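Local structure of phenazine-1-carboxylate N-methyltransferase (Pseudomonas aeruginosa, 2IP2) at residues L164-G175 / P231-I242; L309-R318 / T326-A334. The protein catalyses the S-adenosyl-L-methionine-dependent N-methylation of phenazine-1-carboxylate to 5-methylphenazine-1-carboxylate, a step in the biosynthesis of the virulence pigment pyocyanin. All blocks are in the same frame, centred on the assembly; numbering follows the deposited sequence. Where two conformers were deposited one is given.

Interaction 1: residues L164-G175 / P231-I242; sequences LDFRGRSFVDVG and PSNGDIYLLSRI
Phe171 to Asp173 pair in parallel with Ile236 to Leu238, joining the first and fourth strands of the Rossmann-like sheet of a class I methyltransferase. Backbone bonds alternate in direction: Val172 N gives to Ile236 O (2.8 Å), Leu238 N to Val172 O, and Val174 N to Leu238 O. Past the C-terminal ends of the strands lie Gly175, close to Asp198, and Arg241; Asp198 and Arg241 are predicted to bind S-adenosyl-L-methionine. Where the strands begin, polar side chains extend the pairing. Asp235 OD2 accepts from Ser170 N at 3.0 Å, and Ser170 OG in turn takes the N-H of Asp235, so the small hydroxyl and the carboxylate each hold the other residue's backbone. A water links Asp235 OD2 to Gly168 O in the type II turn from Phe166 to Arg169.

On the face of Ile236 and Leu238, Ile236 CD1 sits over the Phe166 ring in a CH-pi contact, 3.9 Å from its centroid, while Leu238 CD1 meets Phe171 CD1 under helix 180-188. On that of Val172 and Tyr237, the branched valine lies alongside the tyrosine, CB over the ring face. With Tyr237 CG anti to its carbonyl carbon (chi1 -77°), the ring runs back to the loop before the strand. The phenol oxygen holds that loop with two bonds: Tyr237 OH donates to Pro231 O at 2.5 Å and accepts from Gly234 N at 3.0 Å.

Interaction 2: residues L309-R318 / T326-A334; sequences LGRGGFAVER and TRMIVAARA
Met328 CE lies over one face of the Arg318 guanidinium, 4.4 Å from Arg318 CZ, a thioether methyl suited to a flat cation whose NH1 bonds to Leu163 O. The Phe314 ring has Leu309 O in plane at its edge and meets Ala332 O obliquely, Phe314 CD1 being 3.4 Å from that oxygen. Both flat groups belong to an antiparallel beta hairpin. Ala315 and Ala332 exchange two backbone bonds, the one from Ala315 N to Ala332 O at 2.9 Å. Further along, a classic beta bulge sets Glu317 and Arg318 both against Val330: Val330 O takes Glu317 N at 2.7 Å and, weakly, Arg318 N, while Val330 N donates to Arg318 O. The extra residue leaves Glu317 beside Val330, its carboxylate paired with Arg267.

On the face of Val316 and Ala331, apolar side chains pack. The small Ala331 CB leaves room for Phe314 CB, and the branch at CB of Ile329 puts CG2 within reach of both Leu309 CD1, at 3.6 Å, and Val316 CG2, at 4.0 Å. Gly313, with positive phi, closes helix 302-311 in a Schellman motif, and its carbonyl then accepts Ala334 N. The hairpin thus starts straight from that helix, which packs Val306 on Val316 and Val305 on Ile329; helix 248-261 adds Leu255 against Leu309, and strand 267-272 pairs with the far side of strand 326-333.

In the fold
From the N terminus, the chain leaves helix 154-163, enters strand 170-174, and passes through two more strands and their helices before strand 236-240 returns beside it, so interaction 1 closes a loop of 55 residues. Interaction 2 comes later and in series, neither enclosing nor crossing the first; it closes the C-terminal hairpin with only seven residues between its segments, four of them still strand. Both belong to one seven-stranded sheet: interaction 1 lies in its parallel middle, interaction 2 at its antiparallel edge, with strand 267-272 between. They also touch directly, since Leu164 CD2 packs against Met328 CE (3.7 Å) and Val330 CG2, joining the residue just after helix 154-163 to the terminal hairpin.

Interaction 1: residues L164-G175 / P231-I242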
loop_
_atom_site.group_PDB
_atom_site.type_symbol
_atom_site.label_atom_id
_atom_site.label_comp_id
_atom_site.label_asym_id
_atom_site.label_seq_id
_atom_site.Cartn_x
_atom_site.Cartn_y
_atom_site.Cartn_z
ATOM N N LEU A 164 -1.968 -11.603 -32.814
ATOM C CA LEU A 164 -1.709 -12.742 -33.673
ATOM C C LEU A 164 -2.936 -13.004 -34.513
ATOM O O LEU A 164 -4.056 -12.758 -34.073
ATOM C CB LEU A 164 -1.356 -14.002 -32.848
ATOM C CG LEU A 164 -0.300 -13.941 -31.723
ATOM C CD1 LEU A 164 0.107 -15.327 -31.286
ATOM C CD2 LEU A 164 0.956 -13.238 -32.137
ATOM N N ASP A 165 -2.731 -13.528 -35.721
ATOM C CA ASP A 165 -3.833 -13.823 -36.593
ATOM C C ASP A 165 -4.270 -15.295 -36.407
ATOM O O ASP A 165 -3.560 -16.209 -36.776
ATOM C CB ASP A 165 -3.405 -13.501 -38.059
ATOM C CG ASP A 165 -4.579 -13.512 -39.069
ATOM O OD1 ASP A 165 -5.730 -13.918 -38.757
ATOM O OD2 ASP A 165 -4.314 -13.105 -40.232
ATOM N N PHE A 166 -5.431 -15.524 -35.808
ATOM C CA PHE A 166 -5.951 -16.883 -35.681
ATOM C C PHE A 166 -6.945 -17.241 -36.783
ATOM O O PHE A 166 -7.479 -18.349 -36.790
ATOM C CB PHE A 166 -6.587 -17.109 -34.306
ATOM C CG PHE A 166 -5.594 -17.156 -33.202
ATOM C CD1 PHE A 166 -5.114 -15.969 -32.648
ATOM C CD2 PHE A 166 -5.166 -18.383 -32.680
ATOM C CE1 PHE A 166 -4.181 -15.988 -31.598
ATOM C CE2 PHE A 166 -4.245 -18.426 -31.624
ATOM C CZ PHE A 166 -3.757 -17.227 -31.070
ATOM N N ARG A 167 -7.222 -16.298 -37.698
ATOM C CA ARG A 167 -8.176 -16.583 -38.783
ATOM C C ARG A 167 -7.656 -17.767 -39.600
ATOM O O ARG A 167 -6.505 -17.777 -40.087
ATOM C CB ARG A 167 -8.416 -15.374 -39.708
ATOM C CG ARG A 167 -9.378 -14.327 -39.174
ATOM C CD ARG A 167 -9.393 -13.036 -40.008
ATOM N NE ARG A 167 -8.015 -12.572 -40.223
ATOM C CZ ARG A 167 -7.602 -11.808 -41.234
ATOM N NH1 ARG A 167 -8.464 -11.384 -42.162
ATOM N NH2 ARG A 167 -6.316 -11.471 -41.308
ATOM N N GLY A 168 -8.496 -18.787 -39.680
ATOM C CA GLY A 168 -8.196 -19.948 -40.503
ATOM C C GLY A 168 -7.306 -20.915 -39.775
ATOM O O GLY A 168 -7.228 -22.061 -40.180
ATOM N N ARG A 169 -6.660 -20.476 -38.690
ATOM C CA ARG A 169 -5.587 -21.265 -38.092
ATOM C C ARG A 169 -6.013 -22.170 -36.929
ATOM O O ARG A 169 -7.104 -22.039 -36.386
ATOM C CB ARG A 169 -4.367 -20.390 -37.746
ATOM C CG ARG A 169 -3.699 -19.733 -38.988
ATOM C CD ARG A 169 -2.849 -18.531 -38.578
ATOM N NE ARG A 169 -2.345 -17.725 -39.703
ATOM C CZ ARG A 169 -3.068 -16.846 -40.414
ATOM N NH1 ARG A 169 -4.358 -16.629 -40.157
ATOM N NH2 ARG A 169 -2.499 -16.183 -41.410
ATOM N N SER A 170 -5.144 -23.105 -36.578
ATOM C CA SER A 170 -5.409 -24.009 -35.459
ATOM C C SER A 170 -4.438 -23.677 -34.293
ATOM O O SER A 170 -3.271 -23.368 -34.505
ATOM C CB SER A 170 -5.258 -25.482 -35.909
ATOM O OG SER A 170 -3.925 -25.826 -36.272
ATOM N N PHE A 171 -4.906 -23.766 -33.065
ATOM C CA PHE A 171 -3.964 -23.595 -31.982
ATOM C C PHE A 171 -4.052 -24.727 -30.973
ATOM O O PHE A 171 -5.044 -25.467 -30.970
ATOM C CB PHE A 171 -4.182 -22.236 -31.313
ATOM C CG PHE A 171 -5.521 -22.094 -30.658
ATOM C CD1 PHE A 171 -5.706 -22.516 -29.329
ATOM C CD2 PHE A 171 -6.617 -21.578 -31.370
ATOM C CE1 PHE A 171 -6.906 -22.402 -28.698
ATOM C CE2 PHE A 171 -7.857 -21.428 -30.742
ATOM C CZ PHE A 171 -8.013 -21.846 -29.403
ATOM N N VAL A 172 -3.023 -24.844 -30.119
ATOM C CA VAL A 172 -3.000 -25.837 -29.013
ATOM C C VAL A 172 -2.647 -25.079 -27.746
ATOM O O VAL A 172 -1.580 -24.457 -27.667
ATOM C CB VAL A 172 -1.993 -27.025 -29.284
ATOM C CG1 VAL A 172 -1.903 -28.018 -28.103
ATOM C CG2 VAL A 172 -2.342 -27.776 -30.566
ATOM N N ASP A 173 -3.562 -25.098 -26.787
ATOM C CA ASP A 173 -3.408 -24.418 -25.517
ATOM C C ASP A 173 -2.792 -25.445 -24.556
ATOM O O ASP A 173 -3.505 -26.275 -24.004
ATOM C CB ASP A 173 -4.792 -23.893 -25.041
ATOM C CG ASP A 173 -4.720 -22.996 -23.792
ATOM O OD1 ASP A 173 -3.641 -22.947 -23.173
ATOM O OD2 ASP A 173 -5.778 -22.375 -23.398
ATOM N N VAL A 174 -1.459 -25.421 -24.395
ATOM C CA VAL A 174 -0.818 -26.423 -23.556
ATOM C C VAL A 174 -0.847 -25.975 -22.054
ATOM O O VAL A 174 -0.363 -24.900 -21.693
ATOM C CB VAL A 174 0.591 -26.946 -24.156
ATOM C CG1 VAL A 174 0.846 -26.500 -25.606
ATOM C CG2 VAL A 174 1.740 -26.621 -23.314
ATOM N N GLY A 175 -1.431 -26.778 -21.183
ATOM C CA GLY A 175 -1.596 -26.404 -19.785
ATOM C C GLY A 175 -2.700 -25.397 -19.608
ATOM O O GLY A 175 -2.562 -24.421 -18.866
ATOM N N PRO A 231 -0.753 -32.380 -28.771
ATOM C CA PRO A 231 -1.531 -32.468 -30.019
ATOM C C PRO A 231 -0.762 -31.925 -31.230
ATOM O O PRO A 231 -0.019 -30.913 -31.126
ATOM C CB PRO A 231 -2.806 -31.638 -29.727
ATOM C CG PRO A 231 -2.956 -31.670 -28.212
ATOM C CD PRO A 231 -1.525 -31.751 -27.674
ATOM N N SER A 232 -0.907 -32.635 -32.357
ATOM C CA SER A 232 -0.083 -32.385 -33.543
ATOM C C SER A 232 -0.669 -31.371 -34.537
ATOM O O SER A 232 -1.894 -31.088 -34.559
ATOM C CB SER A 232 0.234 -33.702 -34.287
ATOM O OG SER A 232 1.332 -34.382 -33.707
ATOM N N ASN A 233 0.230 -30.878 -35.392
ATOM C CA ASN A 233 -0.125 -30.071 -36.574
ATOM C C ASN A 233 -0.728 -28.695 -36.264
ATOM O O ASN A 233 -1.409 -28.122 -37.103
ATOM C CB ASN A 233 -1.097 -30.878 -37.532
ATOM C CG ASN A 233 -0.959 -30.431 -38.996
ATOM O OD1 ASN A 233 0.162 -30.097 -39.434
ATOM N ND2 ASN A 233 -2.086 -30.394 -39.752
ATOM N N GLY A 234 -0.476 -28.170 -35.059
ATOM C CA GLY A 234 -0.990 -26.867 -34.666
ATOM C C GLY A 234 -0.189 -25.808 -35.389
ATOM O O GLY A 234 1.003 -25.968 -35.569
ATOM N N ASP A 235 -0.849 -24.738 -35.803
ATOM C CA ASP A 235 -0.173 -23.524 -36.293
ATOM C C ASP A 235 0.411 -22.689 -35.146
ATOM O O ASP A 235 1.505 -22.108 -35.276
ATOM C CB ASP A 235 -1.123 -22.665 -37.137
ATOM C CG ASP A 235 -1.661 -23.430 -38.360
ATOM O OD1 ASP A 235 -0.825 -24.024 -39.093
ATOM O OD2 ASP A 235 -2.886 -23.437 -38.538
ATOM N N ILE A 236 -0.330 -22.623 -34.036
ATOM C CA ILE A 236 0.107 -21.793 -32.895
ATOM C C ILE A 236 0.035 -22.647 -31.600
ATOM O O ILE A 236 -1.043 -23.187 -31.274
ATOM C CB ILE A 236 -0.774 -20.530 -32.765
ATOM C CG1 ILE A 236 -0.644 -19.651 -34.011
ATOM C CG2 ILE A 236 -0.356 -19.737 -31.501
ATOM C CD1 ILE A 236 -1.772 -18.654 -34.221
ATOM N N TYR A 237 1.161 -22.762 -30.894
ATOM C CA TYR A 237 1.267 -23.490 -29.597
ATOM C C TYR A 237 1.442 -22.442 -28.500
ATOM O O TYR A 237 2.475 -21.791 -28.423
ATOM C CB TYR A 237 2.462 -24.449 -29.585
ATOM C CG TYR A 237 2.098 -25.686 -30.405
ATOM C CD1 TYR A 237 1.999 -25.612 -31.806
ATOM C CD2 TYR A 237 1.821 -26.902 -29.765
ATOM C CE1 TYR A 237 1.613 -26.760 -32.537
ATOM C CE2 TYR A 237 1.453 -28.036 -30.493
ATOM C CZ TYR A 237 1.350 -27.947 -31.876
ATOM O OH TYR A 237 0.942 -29.075 -32.595
ATOM N N LEU A 238 0.417 -22.326 -27.664
ATOM C CA LEU A 238 0.360 -21.297 -26.597
ATOM C C LEU A 238 0.837 -21.959 -25.334
ATOM O O LEU A 238 0.287 -22.999 -24.930
ATOM C CB LEU A 238 -1.098 -20.901 -26.441
ATOM C CG LEU A 238 -1.752 -20.335 -27.691
ATOM C CD1 LEU A 238 -3.272 -20.518 -27.562
ATOM C CD2 LEU A 238 -1.271 -18.928 -28.027
ATOM N N LEU A 239 1.861 -21.361 -24.707
ATOM C CA LEU A 239 2.475 -21.805 -23.469
ATOM C C LEU A 239 2.267 -20.671 -22.450
ATOM O O LEU A 239 3.104 -19.792 -22.341
ATOM C CB LEU A 239 4.008 -22.050 -23.685
ATOM C CG LEU A 239 4.420 -23.457 -24.156
ATOM C CD1 LEU A 239 3.588 -23.933 -25.357
ATOM C CD2 LEU A 239 5.949 -23.548 -24.462
ATOM N N SER A 240 1.105 -20.666 -21.783
ATOM C CA SER A 240 0.708 -19.526 -20.947
ATOM C C SER A 240 0.935 -19.918 -19.518
ATOM O O SER A 240 0.344 -20.902 -19.027
ATOM C CB SER A 240 -0.766 -19.168 -21.184
ATOM O OG SER A 240 -1.265 -18.188 -20.264
ATOM N N ARG A 241 1.803 -19.170 -18.851
ATOM C CA ARG A 241 2.096 -19.420 -17.448
ATOM C C ARG A 241 2.409 -20.896 -17.198
ATOM O O ARG A 241 1.916 -21.470 -16.241
ATOM C CB ARG A 241 0.905 -18.987 -16.578
ATOM C CG ARG A 241 0.615 -17.526 -16.662
ATOM C CD ARG A 241 -0.173 -17.038 -15.432
ATOM N NE ARG A 241 -1.600 -16.805 -15.710
ATOM C CZ ARG A 241 -2.076 -15.737 -16.358
ATOM N NH1 ARG A 241 -1.237 -14.807 -16.819
ATOM N NH2 ARG A 241 -3.393 -15.590 -16.556
ATOM N N ILE A 242 3.193 -21.503 -18.086
ATOM C CA ILE A 242 3.508 -22.912 -17.972
ATOM C C ILE A 242 5.022 -23.131 -17.795
ATOM O O ILE A 242 5.431 -23.938 -16.999
ATOM C CB ILE A 242 2.845 -23.761 -19.112
ATOM C CG1 ILE A 242 2.555 -25.194 -18.633
ATOM C CG2 ILE A 242 3.672 -23.730 -20.387
ATOM C CD1 ILE A 242 1.326 -25.363 -17.672
HETATM O O HOH W 1 -4.580 -23.111 -40.474
HETATM O O HOH W 2 -1.106 -22.273 -22.331
#

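Interaction 2: residues L309-R318 / T326-A334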
loop_
_atom_site.group_PDB
_atom_site.type_symbol
_atom_site.label_atom_id
_atom_site.label_comp_id
_atom_site.label_asym_id
_atom_site.label_seq_id
_atom_site.Cartn_x
_atom_site.Cartn_y
_atom_site.Cartn_z
ATOM N N LEU A 309 14.487 -20.908 -24.980
ATOM C CA LEU A 309 13.825 -21.132 -26.293
ATOM C C LEU A 309 14.827 -21.608 -27.341
ATOM O O LEU A 309 14.579 -22.622 -28.004
ATOM C CB LEU A 309 13.115 -19.880 -26.793
ATOM C CG LEU A 309 11.767 -19.631 -26.050
ATOM C CD1 LEU A 309 11.157 -18.307 -26.510
ATOM C CD2 LEU A 309 10.798 -20.770 -26.283
ATOM N N GLY A 310 15.945 -20.879 -27.462
ATOM C CA GLY A 310 17.060 -21.261 -28.347
ATOM C C GLY A 310 17.572 -22.660 -28.061
ATOM O O GLY A 310 17.799 -23.422 -29.000
ATOM N N ARG A 311 17.724 -23.013 -26.780
ATOM C CA ARG A 311 18.226 -24.331 -26.375
ATOM C C ARG A 311 17.224 -25.382 -26.861
ATOM O O ARG A 311 17.593 -26.516 -27.211
ATOM C CB ARG A 311 18.340 -24.378 -24.863
ATOM C CG ARG A 311 19.659 -24.866 -24.282
ATOM C CD ARG A 311 20.225 -23.902 -23.254
ATOM N NE ARG A 311 19.422 -23.759 -22.030
ATOM C CZ ARG A 311 19.230 -22.596 -21.396
ATOM N NH1 ARG A 311 19.747 -21.462 -21.876
ATOM N NH2 ARG A 311 18.524 -22.571 -20.279
ATOM N N GLY A 312 15.949 -24.992 -26.936
ATOM C CA GLY A 312 14.928 -25.916 -27.398
ATOM C C GLY A 312 14.732 -25.895 -28.906
ATOM O O GLY A 312 13.747 -26.436 -29.414
ATOM N N GLY A 313 15.665 -25.284 -29.649
ATOM C CA GLY A 313 15.553 -25.255 -31.111
ATOM C C GLY A 313 14.565 -24.245 -31.629
ATOM O O GLY A 313 13.939 -24.462 -32.682
ATOM N N PHE A 314 14.401 -23.144 -30.885
ATOM C CA PHE A 314 13.603 -21.999 -31.335
ATOM C C PHE A 314 14.342 -20.653 -31.497
ATOM O O PHE A 314 15.301 -20.375 -30.774
ATOM C CB PHE A 314 12.377 -21.800 -30.440
ATOM C CG PHE A 314 11.372 -22.891 -30.584
ATOM C CD1 PHE A 314 10.425 -22.840 -31.609
ATOM C CD2 PHE A 314 11.399 -23.978 -29.736
ATOM C CE1 PHE A 314 9.501 -23.885 -31.765
ATOM C CE2 PHE A 314 10.480 -25.029 -29.887
ATOM C CZ PHE A 314 9.539 -24.966 -30.904
ATOM N N ALA A 315 13.852 -19.845 -32.445
ATOM C CA ALA A 315 14.312 -18.482 -32.721
ATOM C C ALA A 315 13.210 -17.455 -32.411
ATOM O O ALA A 315 12.170 -17.484 -33.032
ATOM C CB ALA A 315 14.695 -18.357 -34.216
ATOM N N VAL A 316 13.463 -16.534 -31.475
ATOM C CA VAL A 316 12.491 -15.468 -31.170
ATOM C C VAL A 316 12.276 -14.552 -32.332
ATOM O O VAL A 316 13.231 -14.017 -32.913
ATOM C CB VAL A 316 12.894 -14.597 -29.948
ATOM C CG1 VAL A 316 11.825 -13.539 -29.705
ATOM C CG2 VAL A 316 13.048 -15.472 -28.753
ATOM N N GLU A 317 11.007 -14.370 -32.662
ATOM C CA GLU A 317 10.567 -13.506 -33.750
ATOM C C GLU A 317 10.084 -12.143 -33.249
ATOM O O GLU A 317 10.280 -11.103 -33.890
ATOM C CB GLU A 317 9.423 -14.182 -34.486
ATOM C CG GLU A 317 8.580 -13.224 -35.324
ATOM C CD GLU A 317 7.282 -13.832 -35.771
ATOM O OE1 GLU A 317 7.288 -15.044 -36.104
ATOM O OE2 GLU A 317 6.256 -13.105 -35.764
ATOM N N ARG A 318 9.427 -12.148 -32.091
ATOM C CA ARG A 318 8.795 -10.941 -31.597
ATOM C C ARG A 318 8.723 -11.021 -30.112
ATOM O O ARG A 318 8.440 -12.094 -29.590
ATOM C CB ARG A 318 7.337 -10.953 -32.020
ATOM C CG ARG A 318 6.937 -9.988 -32.972
ATOM C CD ARG A 318 5.548 -10.385 -33.392
ATOM N NE ARG A 318 4.605 -9.369 -32.974
ATOM C CZ ARG A 318 3.321 -9.411 -33.254
ATOM N NH1 ARG A 318 2.828 -10.427 -33.948
ATOM N NH2 ARG A 318 2.549 -8.422 -32.839
ATOM N N THR A 326 2.783 -8.554 -18.317
ATOM C CA THR A 326 2.985 -9.897 -18.916
ATOM C C THR A 326 3.641 -9.753 -20.281
ATOM O O THR A 326 3.544 -8.706 -20.910
ATOM C CB THR A 326 1.684 -10.765 -19.013
ATOM O OG1 THR A 326 1.777 -11.723 -20.095
ATOM C CG2 THR A 326 0.495 -9.935 -19.242
ATOM N N ARG A 327 4.350 -10.784 -20.706
ATOM C CA ARG A 327 5.106 -10.683 -21.958
ATOM C C ARG A 327 4.544 -11.691 -22.907
ATOM O O ARG A 327 4.126 -12.775 -22.475
ATOM C CB ARG A 327 6.540 -11.065 -21.733
ATOM C CG ARG A 327 7.490 -10.138 -22.393
ATOM C CD ARG A 327 8.262 -9.441 -21.282
ATOM N NE ARG A 327 8.408 -8.016 -21.517
ATOM C CZ ARG A 327 9.107 -7.202 -20.726
ATOM N NH1 ARG A 327 9.743 -7.661 -19.650
ATOM N NH2 ARG A 327 9.175 -5.928 -21.026
ATOM N N MET A 328 4.604 -11.380 -24.200
ATOM C CA MET A 328 4.246 -12.390 -25.208
ATOM C C MET A 328 5.514 -12.575 -26.023
ATOM O O MET A 328 6.000 -11.611 -26.597
ATOM C CB MET A 328 3.112 -11.922 -26.116
ATOM C CG MET A 328 2.773 -12.979 -27.246
ATOM S SD MET A 328 1.424 -12.442 -28.332
ATOM C CE MET A 328 2.311 -11.259 -29.356
ATOM N N ILE A 329 6.047 -13.783 -26.031
ATOM C CA ILE A 329 7.277 -14.088 -26.811
ATOM C C ILE A 329 6.877 -15.077 -27.930
ATOM O O ILE A 329 6.497 -16.217 -27.634
ATOM C CB ILE A 329 8.368 -14.658 -25.904
ATOM C CG1 ILE A 329 8.789 -13.612 -24.826
ATOM C CG2 ILE A 329 9.605 -15.094 -26.709
ATOM C CD1 ILE A 329 9.526 -14.240 -23.609
ATOM N N VAL A 330 6.974 -14.626 -29.196
ATOM C CA VAL A 330 6.673 -15.491 -30.343
ATOM C C VAL A 330 7.991 -16.063 -30.922
ATOM O O VAL A 330 8.953 -15.310 -31.172
ATOM C CB VAL A 330 5.821 -14.775 -31.412
ATOM C CG1 VAL A 330 5.405 -15.782 -32.515
ATOM C CG2 VAL A 330 4.559 -14.167 -30.777
ATOM N N ALA A 331 8.058 -17.383 -31.090
ATOM C CA ALA A 331 9.272 -17.977 -31.645
ATOM C C ALA A 331 8.875 -18.948 -32.769
ATOM O O ALA A 331 7.790 -19.545 -32.733
ATOM C CB ALA A 331 10.083 -18.677 -30.565
ATOM N N ALA A 332 9.730 -19.042 -33.789
ATOM C CA ALA A 332 9.573 -20.077 -34.849
ATOM C C ALA A 332 10.695 -21.094 -34.769
ATOM O O ALA A 332 11.690 -20.918 -34.047
ATOM C CB ALA A 332 9.508 -19.450 -36.230
ATOM N N ARG A 333 10.509 -22.189 -35.493
ATOM C CA ARG A 333 11.573 -23.170 -35.708
ATOM C C ARG A 333 12.859 -22.480 -36.164
ATOM O O ARG A 333 12.859 -21.747 -37.169
ATOM C CB ARG A 333 11.137 -24.156 -36.791
ATOM C CG ARG A 333 11.759 -25.545 -36.679
ATOM C CD ARG A 333 11.337 -26.451 -37.843
ATOM N NE ARG A 333 9.877 -26.579 -37.979
ATOM C CZ ARG A 333 9.146 -27.578 -37.465
ATOM N NH1 ARG A 333 9.721 -28.558 -36.771
ATOM N NH2 ARG A 333 7.831 -27.601 -37.654
ATOM N N ALA A 334 13.929 -22.655 -35.397
ATOM C CA ALA A 334 15.248 -22.184 -35.838
ATOM C C ALA A 334 15.678 -22.963 -37.091
ATOM O O ALA A 334 15.956 -22.357 -38.143
ATOM C CB ALA A 334 16.301 -22.317 -34.724
ATOM O OXT ALA A 334 15.730 -24.208 -37.073
#